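Local coordinates for Alr1585 protein (Nostoc sp., PDB 5C2I) that probably uses its heme iron to oxidise dyes and other substrates with hydrogen peroxide, as a dye-decolorizing (DyP-type) peroxidase, at residues 188-191 with 195-198; 203-208 with 289-294; 310-315 with 335-340. The protein carries 1 engineered substitution. All coordinates share one frame; numbering follows the deposited sequence.

Contact 1. Residues 188-191 with 195-198; sequences LRNQ and IIEH. With HEM (protoporphyrin IX containing Fe), chain E.
The imidazole of His198 and one methyl of Leu188 meet face-on: CD2 of Leu188 stands 3.8 Å from the ring centroid, 15° off the normal, in a CH-pi contact. The ring nitrogens have polar partners: NE2 bonds to the carbonyl of Glu371 and ND1 more weakly to that of Gly383. The second flat group is the guanidinium of Arg189. CG1 of Ile195 lies over one of its faces, 3.5 Å from NH1, while NH1 itself bonds to the carbonyl of Gly193 in the intervening turn.

Between these two points the backbones join. Ile196 N donates to Leu188 O at 2.9 Å. Arg189 and Ile195 are a non-hydrogen-bonded antiparallel pair whose side chains share one face of the sheet. Ile196 packs against two residues of the partner segment. Its CG1, set between backbone N and carbonyl carbon (chi1 56°), lies 3.9 Å from Leu188 CG, and its CG2 reaches within 3.6 Å of Asn190 ND2, an amide bonded to Gln194. Glu197 reaches the cofactor, its OE1 3.3 Å from the heme methyl CMB and bonded to Phe199 N and Gln261 NE2.

The whole is a short, loosely bonded beta hairpin, strand 177-189 turning back into 195-196, an outer strand of the antiparallel sheet of the DyP alpha+beta fold, and delivering the chain to the heme.

Contact 2. Residues 203-208 with 289-294; sequences HGVSQP and VGRFAD. Engineered in segment 203-208: His203 (natural residue Asp). With HEM (protoporphyrin IX containing Fe), chain E.
This is a small, buried loop-to-loop contact beside the heme propionates, in which Val205, on the loop between strand 195-196 and helix 212-221, meets Arg291, on the loop that follows helix 281-289. No hydrogen bond crosses it. Val205 CG1 sits over one face of the Arg291 guanidinium, toward its rim, 3.5 Å from NH2. That methyl is anti to its own backbone N (chi1 178°), which turns the other branch, CG2, to the propionate carbon CBA. The arginine reaches out with an extended chain, passing its NE 3.8 Å from the same CBA; its NH1 bonds to the carbonyls of Gly295 and Thr311 and its NH2 weakly to Asn312 OD1, which together should limit rotation of the group.

The loop 203-208 carries the end of the GXXDG signature of DyP peroxidases, but the aspartate is here an engineered histidine. His203 NE2 is 2.7 Å from water 1, which in turn binds the heme iron at 2.3 Å, and the ring meets the porphyrin with its edge, CD2 lying 3.2 Å from C4A. Directly after it the backbone wraps the propionates. Gly204 N, on a residue with positive phi, donates to O2A at 2.7 Å, and Ser206 N reaches the other oxygen of that carboxylate, O1A, at 3.0 Å. The hydroxyl of Ser206 takes the second propionate, giving a bond of 2.6 Å from OG to O2D.

Contact 3. Residues 310-315 with 335-340; sequences PTNNFN and NPRGDT. With HEM (protoporphyrin IX containing Fe), chain E.
Arg337 NH1 is gripped by two backbone carbonyls of the facing loop: it donates to Phe314 O at 2.8 Å and to Asn312 O at 3.0 Å. The neighbouring NH2 also makes two bonds. One runs almost straight to Asn312 OD1 (2.8 Å), near the plane of the guanidinium, although the amide itself stands nearly perpendicular to that plane; the other goes to propionate oxygen O1D of the heme at 2.9 Å, with an N-H...O angle of 169°. Asn312 is therefore held end-on by both terminal nitrogens, one on its main chain and one on its side chain. The arginine chain is extended from CG to NE, which carries the guanidinium out to this loop.

A flat platform completes the clamp. The Phe314 ring lies against one face of the guanidinium, with centres 3.8 Å apart and planes only 9° from parallel, a stacked cation-pi pair; Trp228 makes a further cation-pi contact with the arginine. Such a charged group, stacked on Phe314 and with most of its bonds in or near its plane, is probably held in a well-defined orientation toward the heme carboxylate. The site belongs to the propionate end of the heme pocket in the C-terminal part of this DyP peroxidase.

The segment that supplies Arg337 is itself tightly turned. Asn335 OD1 accepts from Arg337 N in an Asx turn, while the amide's ND2 donates to O2D of the same propionate at 2.9 Å. A type I' turn from Pro336 to Asp339 follows, closed by Asp339 N to Pro336 O at 3.0 Å. Gly338 is the N-cap of helix 339-343.

In the fold
The three contacts follow one another along the chain and all touch the heme, from the hairpin beside its CMB methyl to the loops around its propionates. Contact 1 is followed closely along the chain by contact 2, their centres 12 Å apart, and a probable backbone bond of 2.9 Å from His203 N to Ile195 O ties them. Contacts 2 and 3, with centres 11 Å apart, share a polar network: Arg291 NH1 lies 2.9 Å from Thr311 O, and Ser206 OG is weakly bonded to Asn312 ND2 at 3.2 Å. Ser206, Asn335 and Arg337 converge on one propionate. Contacts 1 and 3 do not meet, their nearest atoms being about 8 Å apart; the cofactor is what they have in common.

Contact 1. Residues 188-191 with 195-198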
loop_
_atom_site.group_PDB
_atom_site.type_symbol
_atom_site.label_atom_id
_atom_site.label_comp_id
_atom_site.label_asym_id
_atom_site.label_seq_id
_atom_site.Cartn_x
_atom_site.Cartn_y
_atom_site.Cartn_z
ATOM N N LEU A 188 6.795 15.540 2.720
ATOM C CA LEU A 188 7.586 14.560 2.046
ATOM C C LEU A 188 8.148 13.547 3.037
ATOM O O LEU A 188 8.562 13.922 4.113
ATOM C CB LEU A 188 8.703 15.312 1.334
ATOM C CG LEU A 188 9.482 14.680 0.226
ATOM C CD1 LEU A 188 8.576 14.378 -0.957
ATOM C CD2 LEU A 188 10.559 15.677 -0.193
ATOM N N ARG A 189 8.068 12.275 2.671
ATOM C CA ARG A 189 8.574 11.168 3.489
ATOM C C ARG A 189 9.446 10.235 2.692
ATOM O O ARG A 189 9.291 10.096 1.490
ATOM C CB ARG A 189 7.450 10.348 4.089
ATOM C CG ARG A 189 6.702 11.111 5.140
ATOM C CD ARG A 189 5.554 10.286 5.677
ATOM N NE ARG A 189 4.648 11.176 6.381
ATOM C CZ ARG A 189 4.724 11.509 7.653
ATOM N NH1 ARG A 189 5.655 10.985 8.445
ATOM N NH2 ARG A 189 3.812 12.344 8.132
ATOM N N ASN A 190 10.409 9.629 3.365
ATOM C CA ASN A 190 11.247 8.630 2.731
ATOM C C ASN A 190 10.598 7.259 2.917
ATOM O O ASN A 190 9.563 7.135 3.573
ATOM C CB ASN A 190 12.689 8.678 3.257
ATOM C CG ASN A 190 12.791 8.351 4.743
ATOM O OD1 ASN A 190 11.878 7.789 5.356
ATOM N ND2 ASN A 190 13.926 8.728 5.330
ATOM N N GLN A 191 11.207 6.238 2.360
ATOM C CA GLN A 191 10.591 4.906 2.421
ATOM C C GLN A 191 10.476 4.368 3.855
ATOM O O GLN A 191 9.596 3.588 4.141
ATOM C CB GLN A 191 11.281 3.921 1.462
ATOM C CG GLN A 191 12.006 2.774 2.133
ATOM C CD GLN A 191 12.725 1.866 1.146
ATOM O OE1 GLN A 191 12.476 1.924 -0.062
ATOM N NE2 GLN A 191 13.634 1.028 1.652
ATOM N N ILE A 195 9.934 12.025 7.980
ATOM C CA ILE A 195 9.704 13.291 7.287
ATOM C C ILE A 195 11.041 13.819 6.786
ATOM O O ILE A 195 12.000 13.961 7.564
ATOM C CB ILE A 195 9.065 14.341 8.202
ATOM C CG1 ILE A 195 7.667 13.870 8.650
ATOM C CG2 ILE A 195 9.019 15.720 7.529
ATOM C CD1 ILE A 195 7.016 14.772 9.675
ATOM N N ILE A 196 11.117 14.148 5.486
ATOM C CA ILE A 196 12.364 14.577 4.901
ATOM C C ILE A 196 12.176 15.895 4.149
ATOM O O ILE A 196 11.048 16.376 3.940
ATOM C CB ILE A 196 12.983 13.522 3.948
ATOM C CG1 ILE A 196 11.983 13.128 2.824
ATOM C CG2 ILE A 196 13.399 12.290 4.734
ATOM C CD1 ILE A 196 12.615 12.418 1.655
ATOM N N GLU A 197 13.282 16.482 3.753
ATOM C CA GLU A 197 13.260 17.585 2.788
ATOM C C GLU A 197 13.793 16.990 1.467
ATOM O O GLU A 197 14.264 15.855 1.424
ATOM C CB GLU A 197 14.062 18.765 3.314
ATOM C CG GLU A 197 15.474 18.445 3.762
ATOM C CD GLU A 197 16.384 18.090 2.585
ATOM O OE1 GLU A 197 16.328 18.774 1.551
ATOM O OE2 GLU A 197 17.136 17.107 2.674
ATOM N N HIS A 198 13.676 17.731 0.373
ATOM C CA HIS A 198 13.923 17.198 -0.968
ATOM C C HIS A 198 15.302 16.603 -1.228
ATOM O O HIS A 198 15.424 15.775 -2.090
ATOM C CB HIS A 198 13.639 18.293 -2.008
ATOM C CG HIS A 198 12.204 18.354 -2.419
ATOM N ND1 HIS A 198 11.348 19.354 -2.024
ATOM C CD2 HIS A 198 11.481 17.531 -3.211
ATOM C CE1 HIS A 198 10.138 19.124 -2.513
ATOM N NE2 HIS A 198 10.206 18.039 -3.265
HETATM C CHA HEM E . 18.314 21.758 10.723
HETATM C CHB HEM E . 17.730 21.196 5.970
HETATM C CHC HEM E . 17.080 25.970 5.507
HETATM C CHD HEM E . 17.921 26.509 10.217
HETATM C C1A HEM E . 18.233 21.188 9.463
HETATM C C2A HEM E . 18.419 19.803 9.176
HETATM C C3A HEM E . 18.254 19.652 7.844
HETATM C C4A HEM E . 17.943 20.925 7.318
HETATM C CMA HEM E . 18.316 18.378 7.044
HETATM C CAA HEM E . 18.741 18.677 10.167
HETATM C CBA HEM E . 17.568 17.972 10.852
HETATM C CGA HEM E . 16.796 18.981 11.658
HETATM O O1A HEM E . 17.145 19.311 12.830
HETATM O O2A HEM E . 15.802 19.497 11.145
HETATM C C1B HEM E . 17.456 22.463 5.457
HETATM C C2B HEM E . 17.160 22.726 4.074
HETATM C C3B HEM E . 16.940 24.026 3.948
HETATM C C4B HEM E . 17.170 24.592 5.280
HETATM C CMB HEM E . 17.082 21.689 3.010
HETATM C CAB HEM E . 16.529 24.848 2.783
HETATM C CBB HEM E . 15.864 24.363 1.719
HETATM C C1C HEM E . 17.305 26.564 6.760
HETATM C C2C HEM E . 17.382 27.917 7.016
HETATM C C3C HEM E . 17.645 28.063 8.353
HETATM C C4C HEM E . 17.700 26.776 8.901
HETATM C CMC HEM E . 17.159 29.050 6.056
HETATM C CAC HEM E . 17.871 29.279 9.134
HETATM C CBC HEM E . 18.376 30.421 8.737
HETATM C C1D HEM E . 17.972 25.208 10.714
HETATM C C2D HEM E . 18.125 24.956 12.143
HETATM C C3D HEM E . 18.282 23.647 12.287
HETATM C C4D HEM E . 18.167 23.105 10.916
HETATM C CMD HEM E . 18.138 25.969 13.276
HETATM C CAD HEM E . 18.433 22.910 13.587
HETATM C CBD HEM E . 19.883 22.835 14.080
HETATM C CGD HEM E . 19.927 22.125 15.393
HETATM O O1D HEM E . 20.675 21.153 15.464
HETATM O O2D HEM E . 19.239 22.496 16.405
HETATM N NA HEM E . 18.018 21.877 8.307
HETATM N NB HEM E . 17.522 23.593 6.089
HETATM N NC HEM E . 17.598 25.860 7.891
HETATM N ND HEM E . 18.079 24.084 10.002
HETATM FE FE HEM E . 17.841 23.853 8.102
HETATM O O HOH W 1 15.510 23.836 8.280
#

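Contact 2. Residues 203-208 with 289-294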
loop_
_atom_site.group_PDB
_atom_site.type_symbol
_atom_site.label_atom_id
_atom_site.label_comp_id
_atom_site.label_asym_id
_atom_site.label_seq_id
_atom_site.Cartn_x
_atom_site.Cartn_y
_atom_site.Cartn_z
ATOM N N HIS A 203 14.076 15.797 8.475
ATOM C CA HIS A 203 13.952 17.238 8.681
ATOM C C HIS A 203 12.971 17.533 9.770
ATOM O O HIS A 203 11.898 16.902 9.830
ATOM C CB HIS A 203 13.524 17.889 7.368
ATOM C CG HIS A 203 13.793 19.358 7.312
ATOM N ND1 HIS A 203 12.868 20.254 6.858
ATOM C CD2 HIS A 203 14.867 20.088 7.665
ATOM C CE1 HIS A 203 13.376 21.477 6.899
ATOM N NE2 HIS A 203 14.578 21.402 7.403
ATOM N N GLY A 204 13.313 18.520 10.608
ATOM C CA GLY A 204 12.486 18.907 11.740
ATOM C C GLY A 204 12.900 18.243 13.029
ATOM O O GLY A 204 12.141 18.265 13.987
ATOM N N VAL A 205 14.107 17.674 13.080
ATOM C CA VAL A 205 14.529 16.890 14.228
ATOM C C VAL A 205 14.734 17.784 15.494
ATOM O O VAL A 205 14.192 17.488 16.572
ATOM C CB VAL A 205 15.835 16.125 13.945
ATOM C CG1 VAL A 205 16.273 15.368 15.166
ATOM C CG2 VAL A 205 15.683 15.206 12.746
ATOM N N SER A 206 15.543 18.835 15.361
ATOM C CA SER A 206 15.938 19.666 16.515
ATOM C C SER A 206 15.137 20.958 16.588
ATOM O O SER A 206 15.276 21.853 15.720
ATOM C CB SER A 206 17.422 19.994 16.440
ATOM O OG SER A 206 17.804 20.717 17.595
ATOM N N GLN A 207 14.288 21.045 17.608
ATOM C CA GLN A 207 13.400 22.207 17.784
ATOM C C GLN A 207 13.428 22.739 19.216
ATOM O O GLN A 207 13.540 21.962 20.167
ATOM C CB GLN A 207 11.976 21.840 17.462
ATOM C CG GLN A 207 11.749 21.380 16.041
ATOM C CD GLN A 207 11.337 22.500 15.124
ATOM O OE1 GLN A 207 11.805 23.650 15.240
ATOM N NE2 GLN A 207 10.412 22.182 14.231
ATOM N N PRO A 208 13.296 24.052 19.381
ATOM C CA PRO A 208 12.867 24.543 20.694
ATOM C C PRO A 208 11.537 23.931 21.100
ATOM O O PRO A 208 10.628 23.842 20.258
ATOM C CB PRO A 208 12.697 26.051 20.473
ATOM C CG PRO A 208 13.365 26.366 19.201
ATOM C CD PRO A 208 13.344 25.125 18.372
ATOM N N VAL A 289 25.444 18.468 5.777
ATOM C CA VAL A 289 24.276 18.775 6.579
ATOM C C VAL A 289 24.552 18.781 8.074
ATOM O O VAL A 289 23.973 19.611 8.791
ATOM C CB VAL A 289 23.145 17.789 6.266
ATOM C CG1 VAL A 289 21.990 17.936 7.234
ATOM C CG2 VAL A 289 22.665 17.995 4.826
ATOM N N GLY A 290 25.412 17.872 8.524
ATOM C CA GLY A 290 25.693 17.666 9.946
ATOM C C GLY A 290 25.033 16.381 10.441
ATOM O O GLY A 290 25.312 15.915 11.538
ATOM N N ARG A 291 24.175 15.807 9.597
ATOM C CA ARG A 291 23.540 14.518 9.862
ATOM C C ARG A 291 23.507 13.706 8.572
ATOM O O ARG A 291 23.427 14.243 7.478
ATOM C CB ARG A 291 22.080 14.673 10.348
ATOM C CG ARG A 291 21.893 15.330 11.695
ATOM C CD ARG A 291 20.407 15.570 11.898
ATOM N NE ARG A 291 20.130 16.277 13.119
ATOM C CZ ARG A 291 19.850 15.723 14.300
ATOM N NH1 ARG A 291 19.861 14.398 14.490
ATOM N NH2 ARG A 291 19.594 16.515 15.323
ATOM N N PHE A 292 23.551 12.390 8.727
ATOM C CA PHE A 292 23.206 11.485 7.635
ATOM C C PHE A 292 21.767 11.667 7.248
ATOM O O PHE A 292 20.995 12.289 7.983
ATOM C CB PHE A 292 23.468 10.045 8.047
ATOM C CG PHE A 292 24.930 9.711 8.098
ATOM C CD1 PHE A 292 25.678 9.946 9.250
ATOM C CD2 PHE A 292 25.582 9.195 6.988
ATOM C CE1 PHE A 292 27.044 9.669 9.297
ATOM C CE2 PHE A 292 26.935 8.919 7.034
ATOM C CZ PHE A 292 27.664 9.156 8.192
ATOM N N ALA A 293 21.414 11.130 6.083
ATOM C CA ALA A 293 20.052 11.190 5.569
ATOM C C ALA A 293 19.035 10.734 6.615
ATOM O O ALA A 293 17.983 11.343 6.741
ATOM C CB ALA A 293 19.921 10.395 4.275
ATOM N N ASP A 294 19.367 9.685 7.379
ATOM C CA ASP A 294 18.414 9.145 8.363
ATOM C C ASP A 294 18.310 9.969 9.637
ATOM O O ASP A 294 17.471 9.681 10.483
ATOM C CB ASP A 294 18.707 7.659 8.709
ATOM C CG ASP A 294 20.065 7.466 9.386
ATOM O OD1 ASP A 294 20.306 8.124 10.389
ATOM O OD2 ASP A 294 20.838 6.606 8.976
HETATM C CHA HEM E . 18.314 21.758 10.723
HETATM C CHB HEM E . 17.730 21.196 5.970
HETATM C CHC HEM E . 17.080 25.970 5.507
HETATM C CHD HEM E . 17.921 26.509 10.217
HETATM C C1A HEM E . 18.233 21.188 9.463
HETATM C C2A HEM E . 18.419 19.803 9.176
HETATM C C3A HEM E . 18.254 19.652 7.844
HETATM C C4A HEM E . 17.943 20.925 7.318
HETATM C CMA HEM E . 18.316 18.378 7.044
HETATM C CAA HEM E . 18.741 18.677 10.167
HETATM C CBA HEM E . 17.568 17.972 10.852
HETATM C CGA HEM E . 16.796 18.981 11.658
HETATM O O1A HEM E . 17.145 19.311 12.830
HETATM O O2A HEM E . 15.802 19.497 11.145
HETATM C C1B HEM E . 17.456 22.463 5.457
HETATM C C2B HEM E . 17.160 22.726 4.074
HETATM C C3B HEM E . 16.940 24.026 3.948
HETATM C C4B HEM E . 17.170 24.592 5.280
HETATM C CMB HEM E . 17.082 21.689 3.010
HETATM C CAB HEM E . 16.529 24.848 2.783
HETATM C CBB HEM E . 15.864 24.363 1.719
HETATM C C1C HEM E . 17.305 26.564 6.760
HETATM C C2C HEM E . 17.382 27.917 7.016
HETATM C C3C HEM E . 17.645 28.063 8.353
HETATM C C4C HEM E . 17.700 26.776 8.901
HETATM C CMC HEM E . 17.159 29.050 6.056
HETATM C CAC HEM E . 17.871 29.279 9.134
HETATM C CBC HEM E . 18.376 30.421 8.737
HETATM C C1D HEM E . 17.972 25.208 10.714
HETATM C C2D HEM E . 18.125 24.956 12.143
HETATM C C3D HEM E . 18.282 23.647 12.287
HETATM C C4D HEM E . 18.167 23.105 10.916
HETATM C CMD HEM E . 18.138 25.969 13.276
HETATM C CAD HEM E . 18.433 22.910 13.587
HETATM C CBD HEM E . 19.883 22.835 14.080
HETATM C CGD HEM E . 19.927 22.125 15.393
HETATM O O1D HEM E . 20.675 21.153 15.464
HETATM O O2D HEM E . 19.239 22.496 16.405
HETATM N NA HEM E . 18.018 21.877 8.307
HETATM N NB HEM E . 17.522 23.593 6.089
HETATM N NC HEM E . 17.598 25.860 7.891
HETATM N ND HEM E . 18.079 24.084 10.002
HETATM FE FE HEM E . 17.841 23.853 8.102
HETATM O O HOH W 1 15.510 23.836 8.280
#

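Contact 3. Residues 310-315 with 335-340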
loop_
_atom_site.group_PDB
_atom_site.type_symbol
_atom_site.label_atom_id
_atom_site.label_comp_id
_atom_site.label_asym_id
_atom_site.label_seq_id
_atom_site.Cartn_x
_atom_site.Cartn_y
_atom_site.Cartn_z
ATOM N N PRO A 310 15.565 9.730 14.996
ATOM C CA PRO A 310 16.957 10.081 15.213
ATOM C C PRO A 310 17.208 10.722 16.559
ATOM O O PRO A 310 16.331 11.388 17.122
ATOM C CB PRO A 310 17.256 11.138 14.142
ATOM C CG PRO A 310 16.017 11.258 13.316
ATOM C CD PRO A 310 14.900 10.589 14.014
ATOM N N THR A 311 18.404 10.515 17.079
ATOM C CA THR A 311 18.755 11.169 18.318
ATOM C C THR A 311 18.978 12.680 18.123
ATOM O O THR A 311 19.454 13.108 17.073
ATOM C CB THR A 311 20.000 10.517 18.968
ATOM O OG1 THR A 311 20.083 10.954 20.329
ATOM C CG2 THR A 311 21.287 10.862 18.242
ATOM N N ASN A 312 18.637 13.451 19.160
ATOM C CA ASN A 312 19.023 14.854 19.287
ATOM C C ASN A 312 19.885 15.131 20.479
ATOM O O ASN A 312 20.162 16.309 20.817
ATOM C CB ASN A 312 17.790 15.764 19.291
ATOM C CG ASN A 312 18.134 17.173 18.818
ATOM O OD1 ASN A 312 18.942 17.350 17.906
ATOM N ND2 ASN A 312 17.567 18.153 19.468
ATOM N N ASN A 313 20.336 14.042 21.119
ATOM C CA ASN A 313 20.994 14.186 22.369
ATOM C C ASN A 313 22.489 14.259 22.146
ATOM O O ASN A 313 23.204 13.294 22.345
ATOM C CB ASN A 313 20.666 13.060 23.329
ATOM C CG ASN A 313 21.230 13.318 24.699
ATOM O OD1 ASN A 313 21.042 14.419 25.258
ATOM N ND2 ASN A 313 21.879 12.308 25.291
ATOM N N PHE A 314 22.961 15.432 21.749
ATOM C CA PHE A 314 24.363 15.588 21.587
ATOM C C PHE A 314 24.729 17.030 21.661
ATOM O O PHE A 314 23.871 17.932 21.560
ATOM C CB PHE A 314 24.826 15.007 20.244
ATOM C CG PHE A 314 24.273 15.707 19.034
ATOM C CD1 PHE A 314 23.044 15.371 18.519
ATOM C CD2 PHE A 314 24.980 16.742 18.434
ATOM C CE1 PHE A 314 22.519 16.046 17.425
ATOM C CE2 PHE A 314 24.467 17.406 17.347
ATOM C CZ PHE A 314 23.217 17.066 16.829
ATOM N N ASN A 315 26.020 17.227 21.856
ATOM C CA ASN A 315 26.567 18.548 21.699
ATOM C C ASN A 315 27.896 18.307 20.978
ATOM O O ASN A 315 28.175 17.190 20.523
ATOM C CB ASN A 315 26.677 19.260 23.054
ATOM C CG ASN A 315 27.480 18.469 24.067
ATOM O OD1 ASN A 315 28.565 18.013 23.761
ATOM N ND2 ASN A 315 26.931 18.243 25.249
ATOM N N ASN A 335 23.055 25.802 14.780
ATOM C CA ASN A 335 22.980 25.545 16.196
ATOM C C ASN A 335 24.340 25.115 16.711
ATOM O O ASN A 335 24.708 23.934 16.668
ATOM C CB ASN A 335 21.930 24.517 16.569
ATOM C CG ASN A 335 21.817 24.368 18.097
ATOM O OD1 ASN A 335 22.595 24.984 18.847
ATOM N ND2 ASN A 335 20.909 23.522 18.555
ATOM N N PRO A 336 25.132 26.091 17.161
ATOM C CA PRO A 336 26.502 25.766 17.541
ATOM C C PRO A 336 26.628 24.914 18.815
ATOM O O PRO A 336 27.747 24.506 19.149
ATOM C CB PRO A 336 27.153 27.162 17.733
ATOM C CG PRO A 336 26.331 28.094 16.915
ATOM C CD PRO A 336 24.921 27.546 17.037
ATOM N N ARG A 337 25.514 24.720 19.536
ATOM C CA ARG A 337 25.464 23.974 20.793
ATOM C C ARG A 337 26.627 24.275 21.751
ATOM O O ARG A 337 27.212 23.357 22.364
ATOM C CB ARG A 337 25.369 22.448 20.530
ATOM C CG ARG A 337 24.166 22.110 19.671
ATOM C CD ARG A 337 23.912 20.621 19.561
ATOM N NE ARG A 337 22.785 20.398 18.658
ATOM C CZ ARG A 337 21.799 19.511 18.805
ATOM N NH1 ARG A 337 21.739 18.679 19.843
ATOM N NH2 ARG A 337 20.872 19.436 17.846
ATOM N N GLY A 338 26.976 25.548 21.859
ATOM C CA GLY A 338 28.065 25.975 22.730
ATOM C C GLY A 338 29.335 26.478 22.078
ATOM O O GLY A 338 30.204 27.040 22.782
ATOM N N ASP A 339 29.509 26.269 20.767
ATOM C CA ASP A 339 30.786 26.721 20.116
ATOM C C ASP A 339 31.042 28.202 20.369
ATOM O O ASP A 339 32.197 28.597 20.539
ATOM C CB ASP A 339 30.802 26.511 18.584
ATOM C CG ASP A 339 31.040 25.087 18.169
ATOM O OD1 ASP A 339 31.570 24.262 18.962
ATOM O OD2 ASP A 339 30.673 24.769 17.005
ATOM N N THR A 340 30.000 29.038 20.367
ATOM C CA THR A 340 30.226 30.499 20.514
ATOM C C THR A 340 30.589 30.879 21.950
ATOM O O THR A 340 31.345 31.834 22.186
ATOM C CB THR A 340 29.049 31.381 20.055
ATOM O OG1 THR A 340 27.964 31.298 20.998
ATOM C CG2 THR A 340 28.576 31.016 18.654
HETATM C CHA HEM E . 18.314 21.758 10.723
HETATM C CHB HEM E . 17.730 21.196 5.970
HETATM C CHC HEM E . 17.080 25.970 5.507
HETATM C CHD HEM E . 17.921 26.509 10.217
HETATM C C1A HEM E . 18.233 21.188 9.463
HETATM C C2A HEM E . 18.419 19.803 9.176
HETATM C C3A HEM E . 18.254 19.652 7.844
HETATM C C4A HEM E . 17.943 20.925 7.318
HETATM C CMA HEM E . 18.316 18.378 7.044
HETATM C CAA HEM E . 18.741 18.677 10.167
HETATM C CBA HEM E . 17.568 17.972 10.852
HETATM C CGA HEM E . 16.796 18.981 11.658
HETATM O O1A HEM E . 17.145 19.311 12.830
HETATM O O2A HEM E . 15.802 19.497 11.145
HETATM C C1B HEM E . 17.456 22.463 5.457
HETATM C C2B HEM E . 17.160 22.726 4.074
HETATM C C3B HEM E . 16.940 24.026 3.948
HETATM C C4B HEM E . 17.170 24.592 5.280
HETATM C CMB HEM E . 17.082 21.689 3.010
HETATM C CAB HEM E . 16.529 24.848 2.783
HETATM C CBB HEM E . 15.864 24.363 1.719
HETATM C C1C HEM E . 17.305 26.564 6.760
HETATM C C2C HEM E . 17.382 27.917 7.016
HETATM C C3C HEM E . 17.645 28.063 8.353
HETATM C C4C HEM E . 17.700 26.776 8.901
HETATM C CMC HEM E . 17.159 29.050 6.056
HETATM C CAC HEM E . 17.871 29.279 9.134
HETATM C CBC HEM E . 18.376 30.421 8.737
HETATM C C1D HEM E . 17.972 25.208 10.714
HETATM C C2D HEM E . 18.125 24.956 12.143
HETATM C C3D HEM E . 18.282 23.647 12.287
HETATM C C4D HEM E . 18.167 23.105 10.916
HETATM C CMD HEM E . 18.138 25.969 13.276
HETATM C CAD HEM E . 18.433 22.910 13.587
HETATM C CBD HEM E . 19.883 22.835 14.080
HETATM C CGD HEM E . 19.927 22.125 15.393
HETATM O O1D HEM E . 20.675 21.153 15.464
HETATM O O2D HEM E . 19.239 22.496 16.405
HETATM N NA HEM E . 18.018 21.877 8.307
HETATM N NB HEM E . 17.522 23.593 6.089
HETATM N NC HEM E . 17.598 25.860 7.891
HETATM N ND HEM E . 18.079 24.084 10.002
HETATM FE FE HEM E . 17.841 23.853 8.102
HETATM O O HOH W 1 15.510 23.836 8.280
#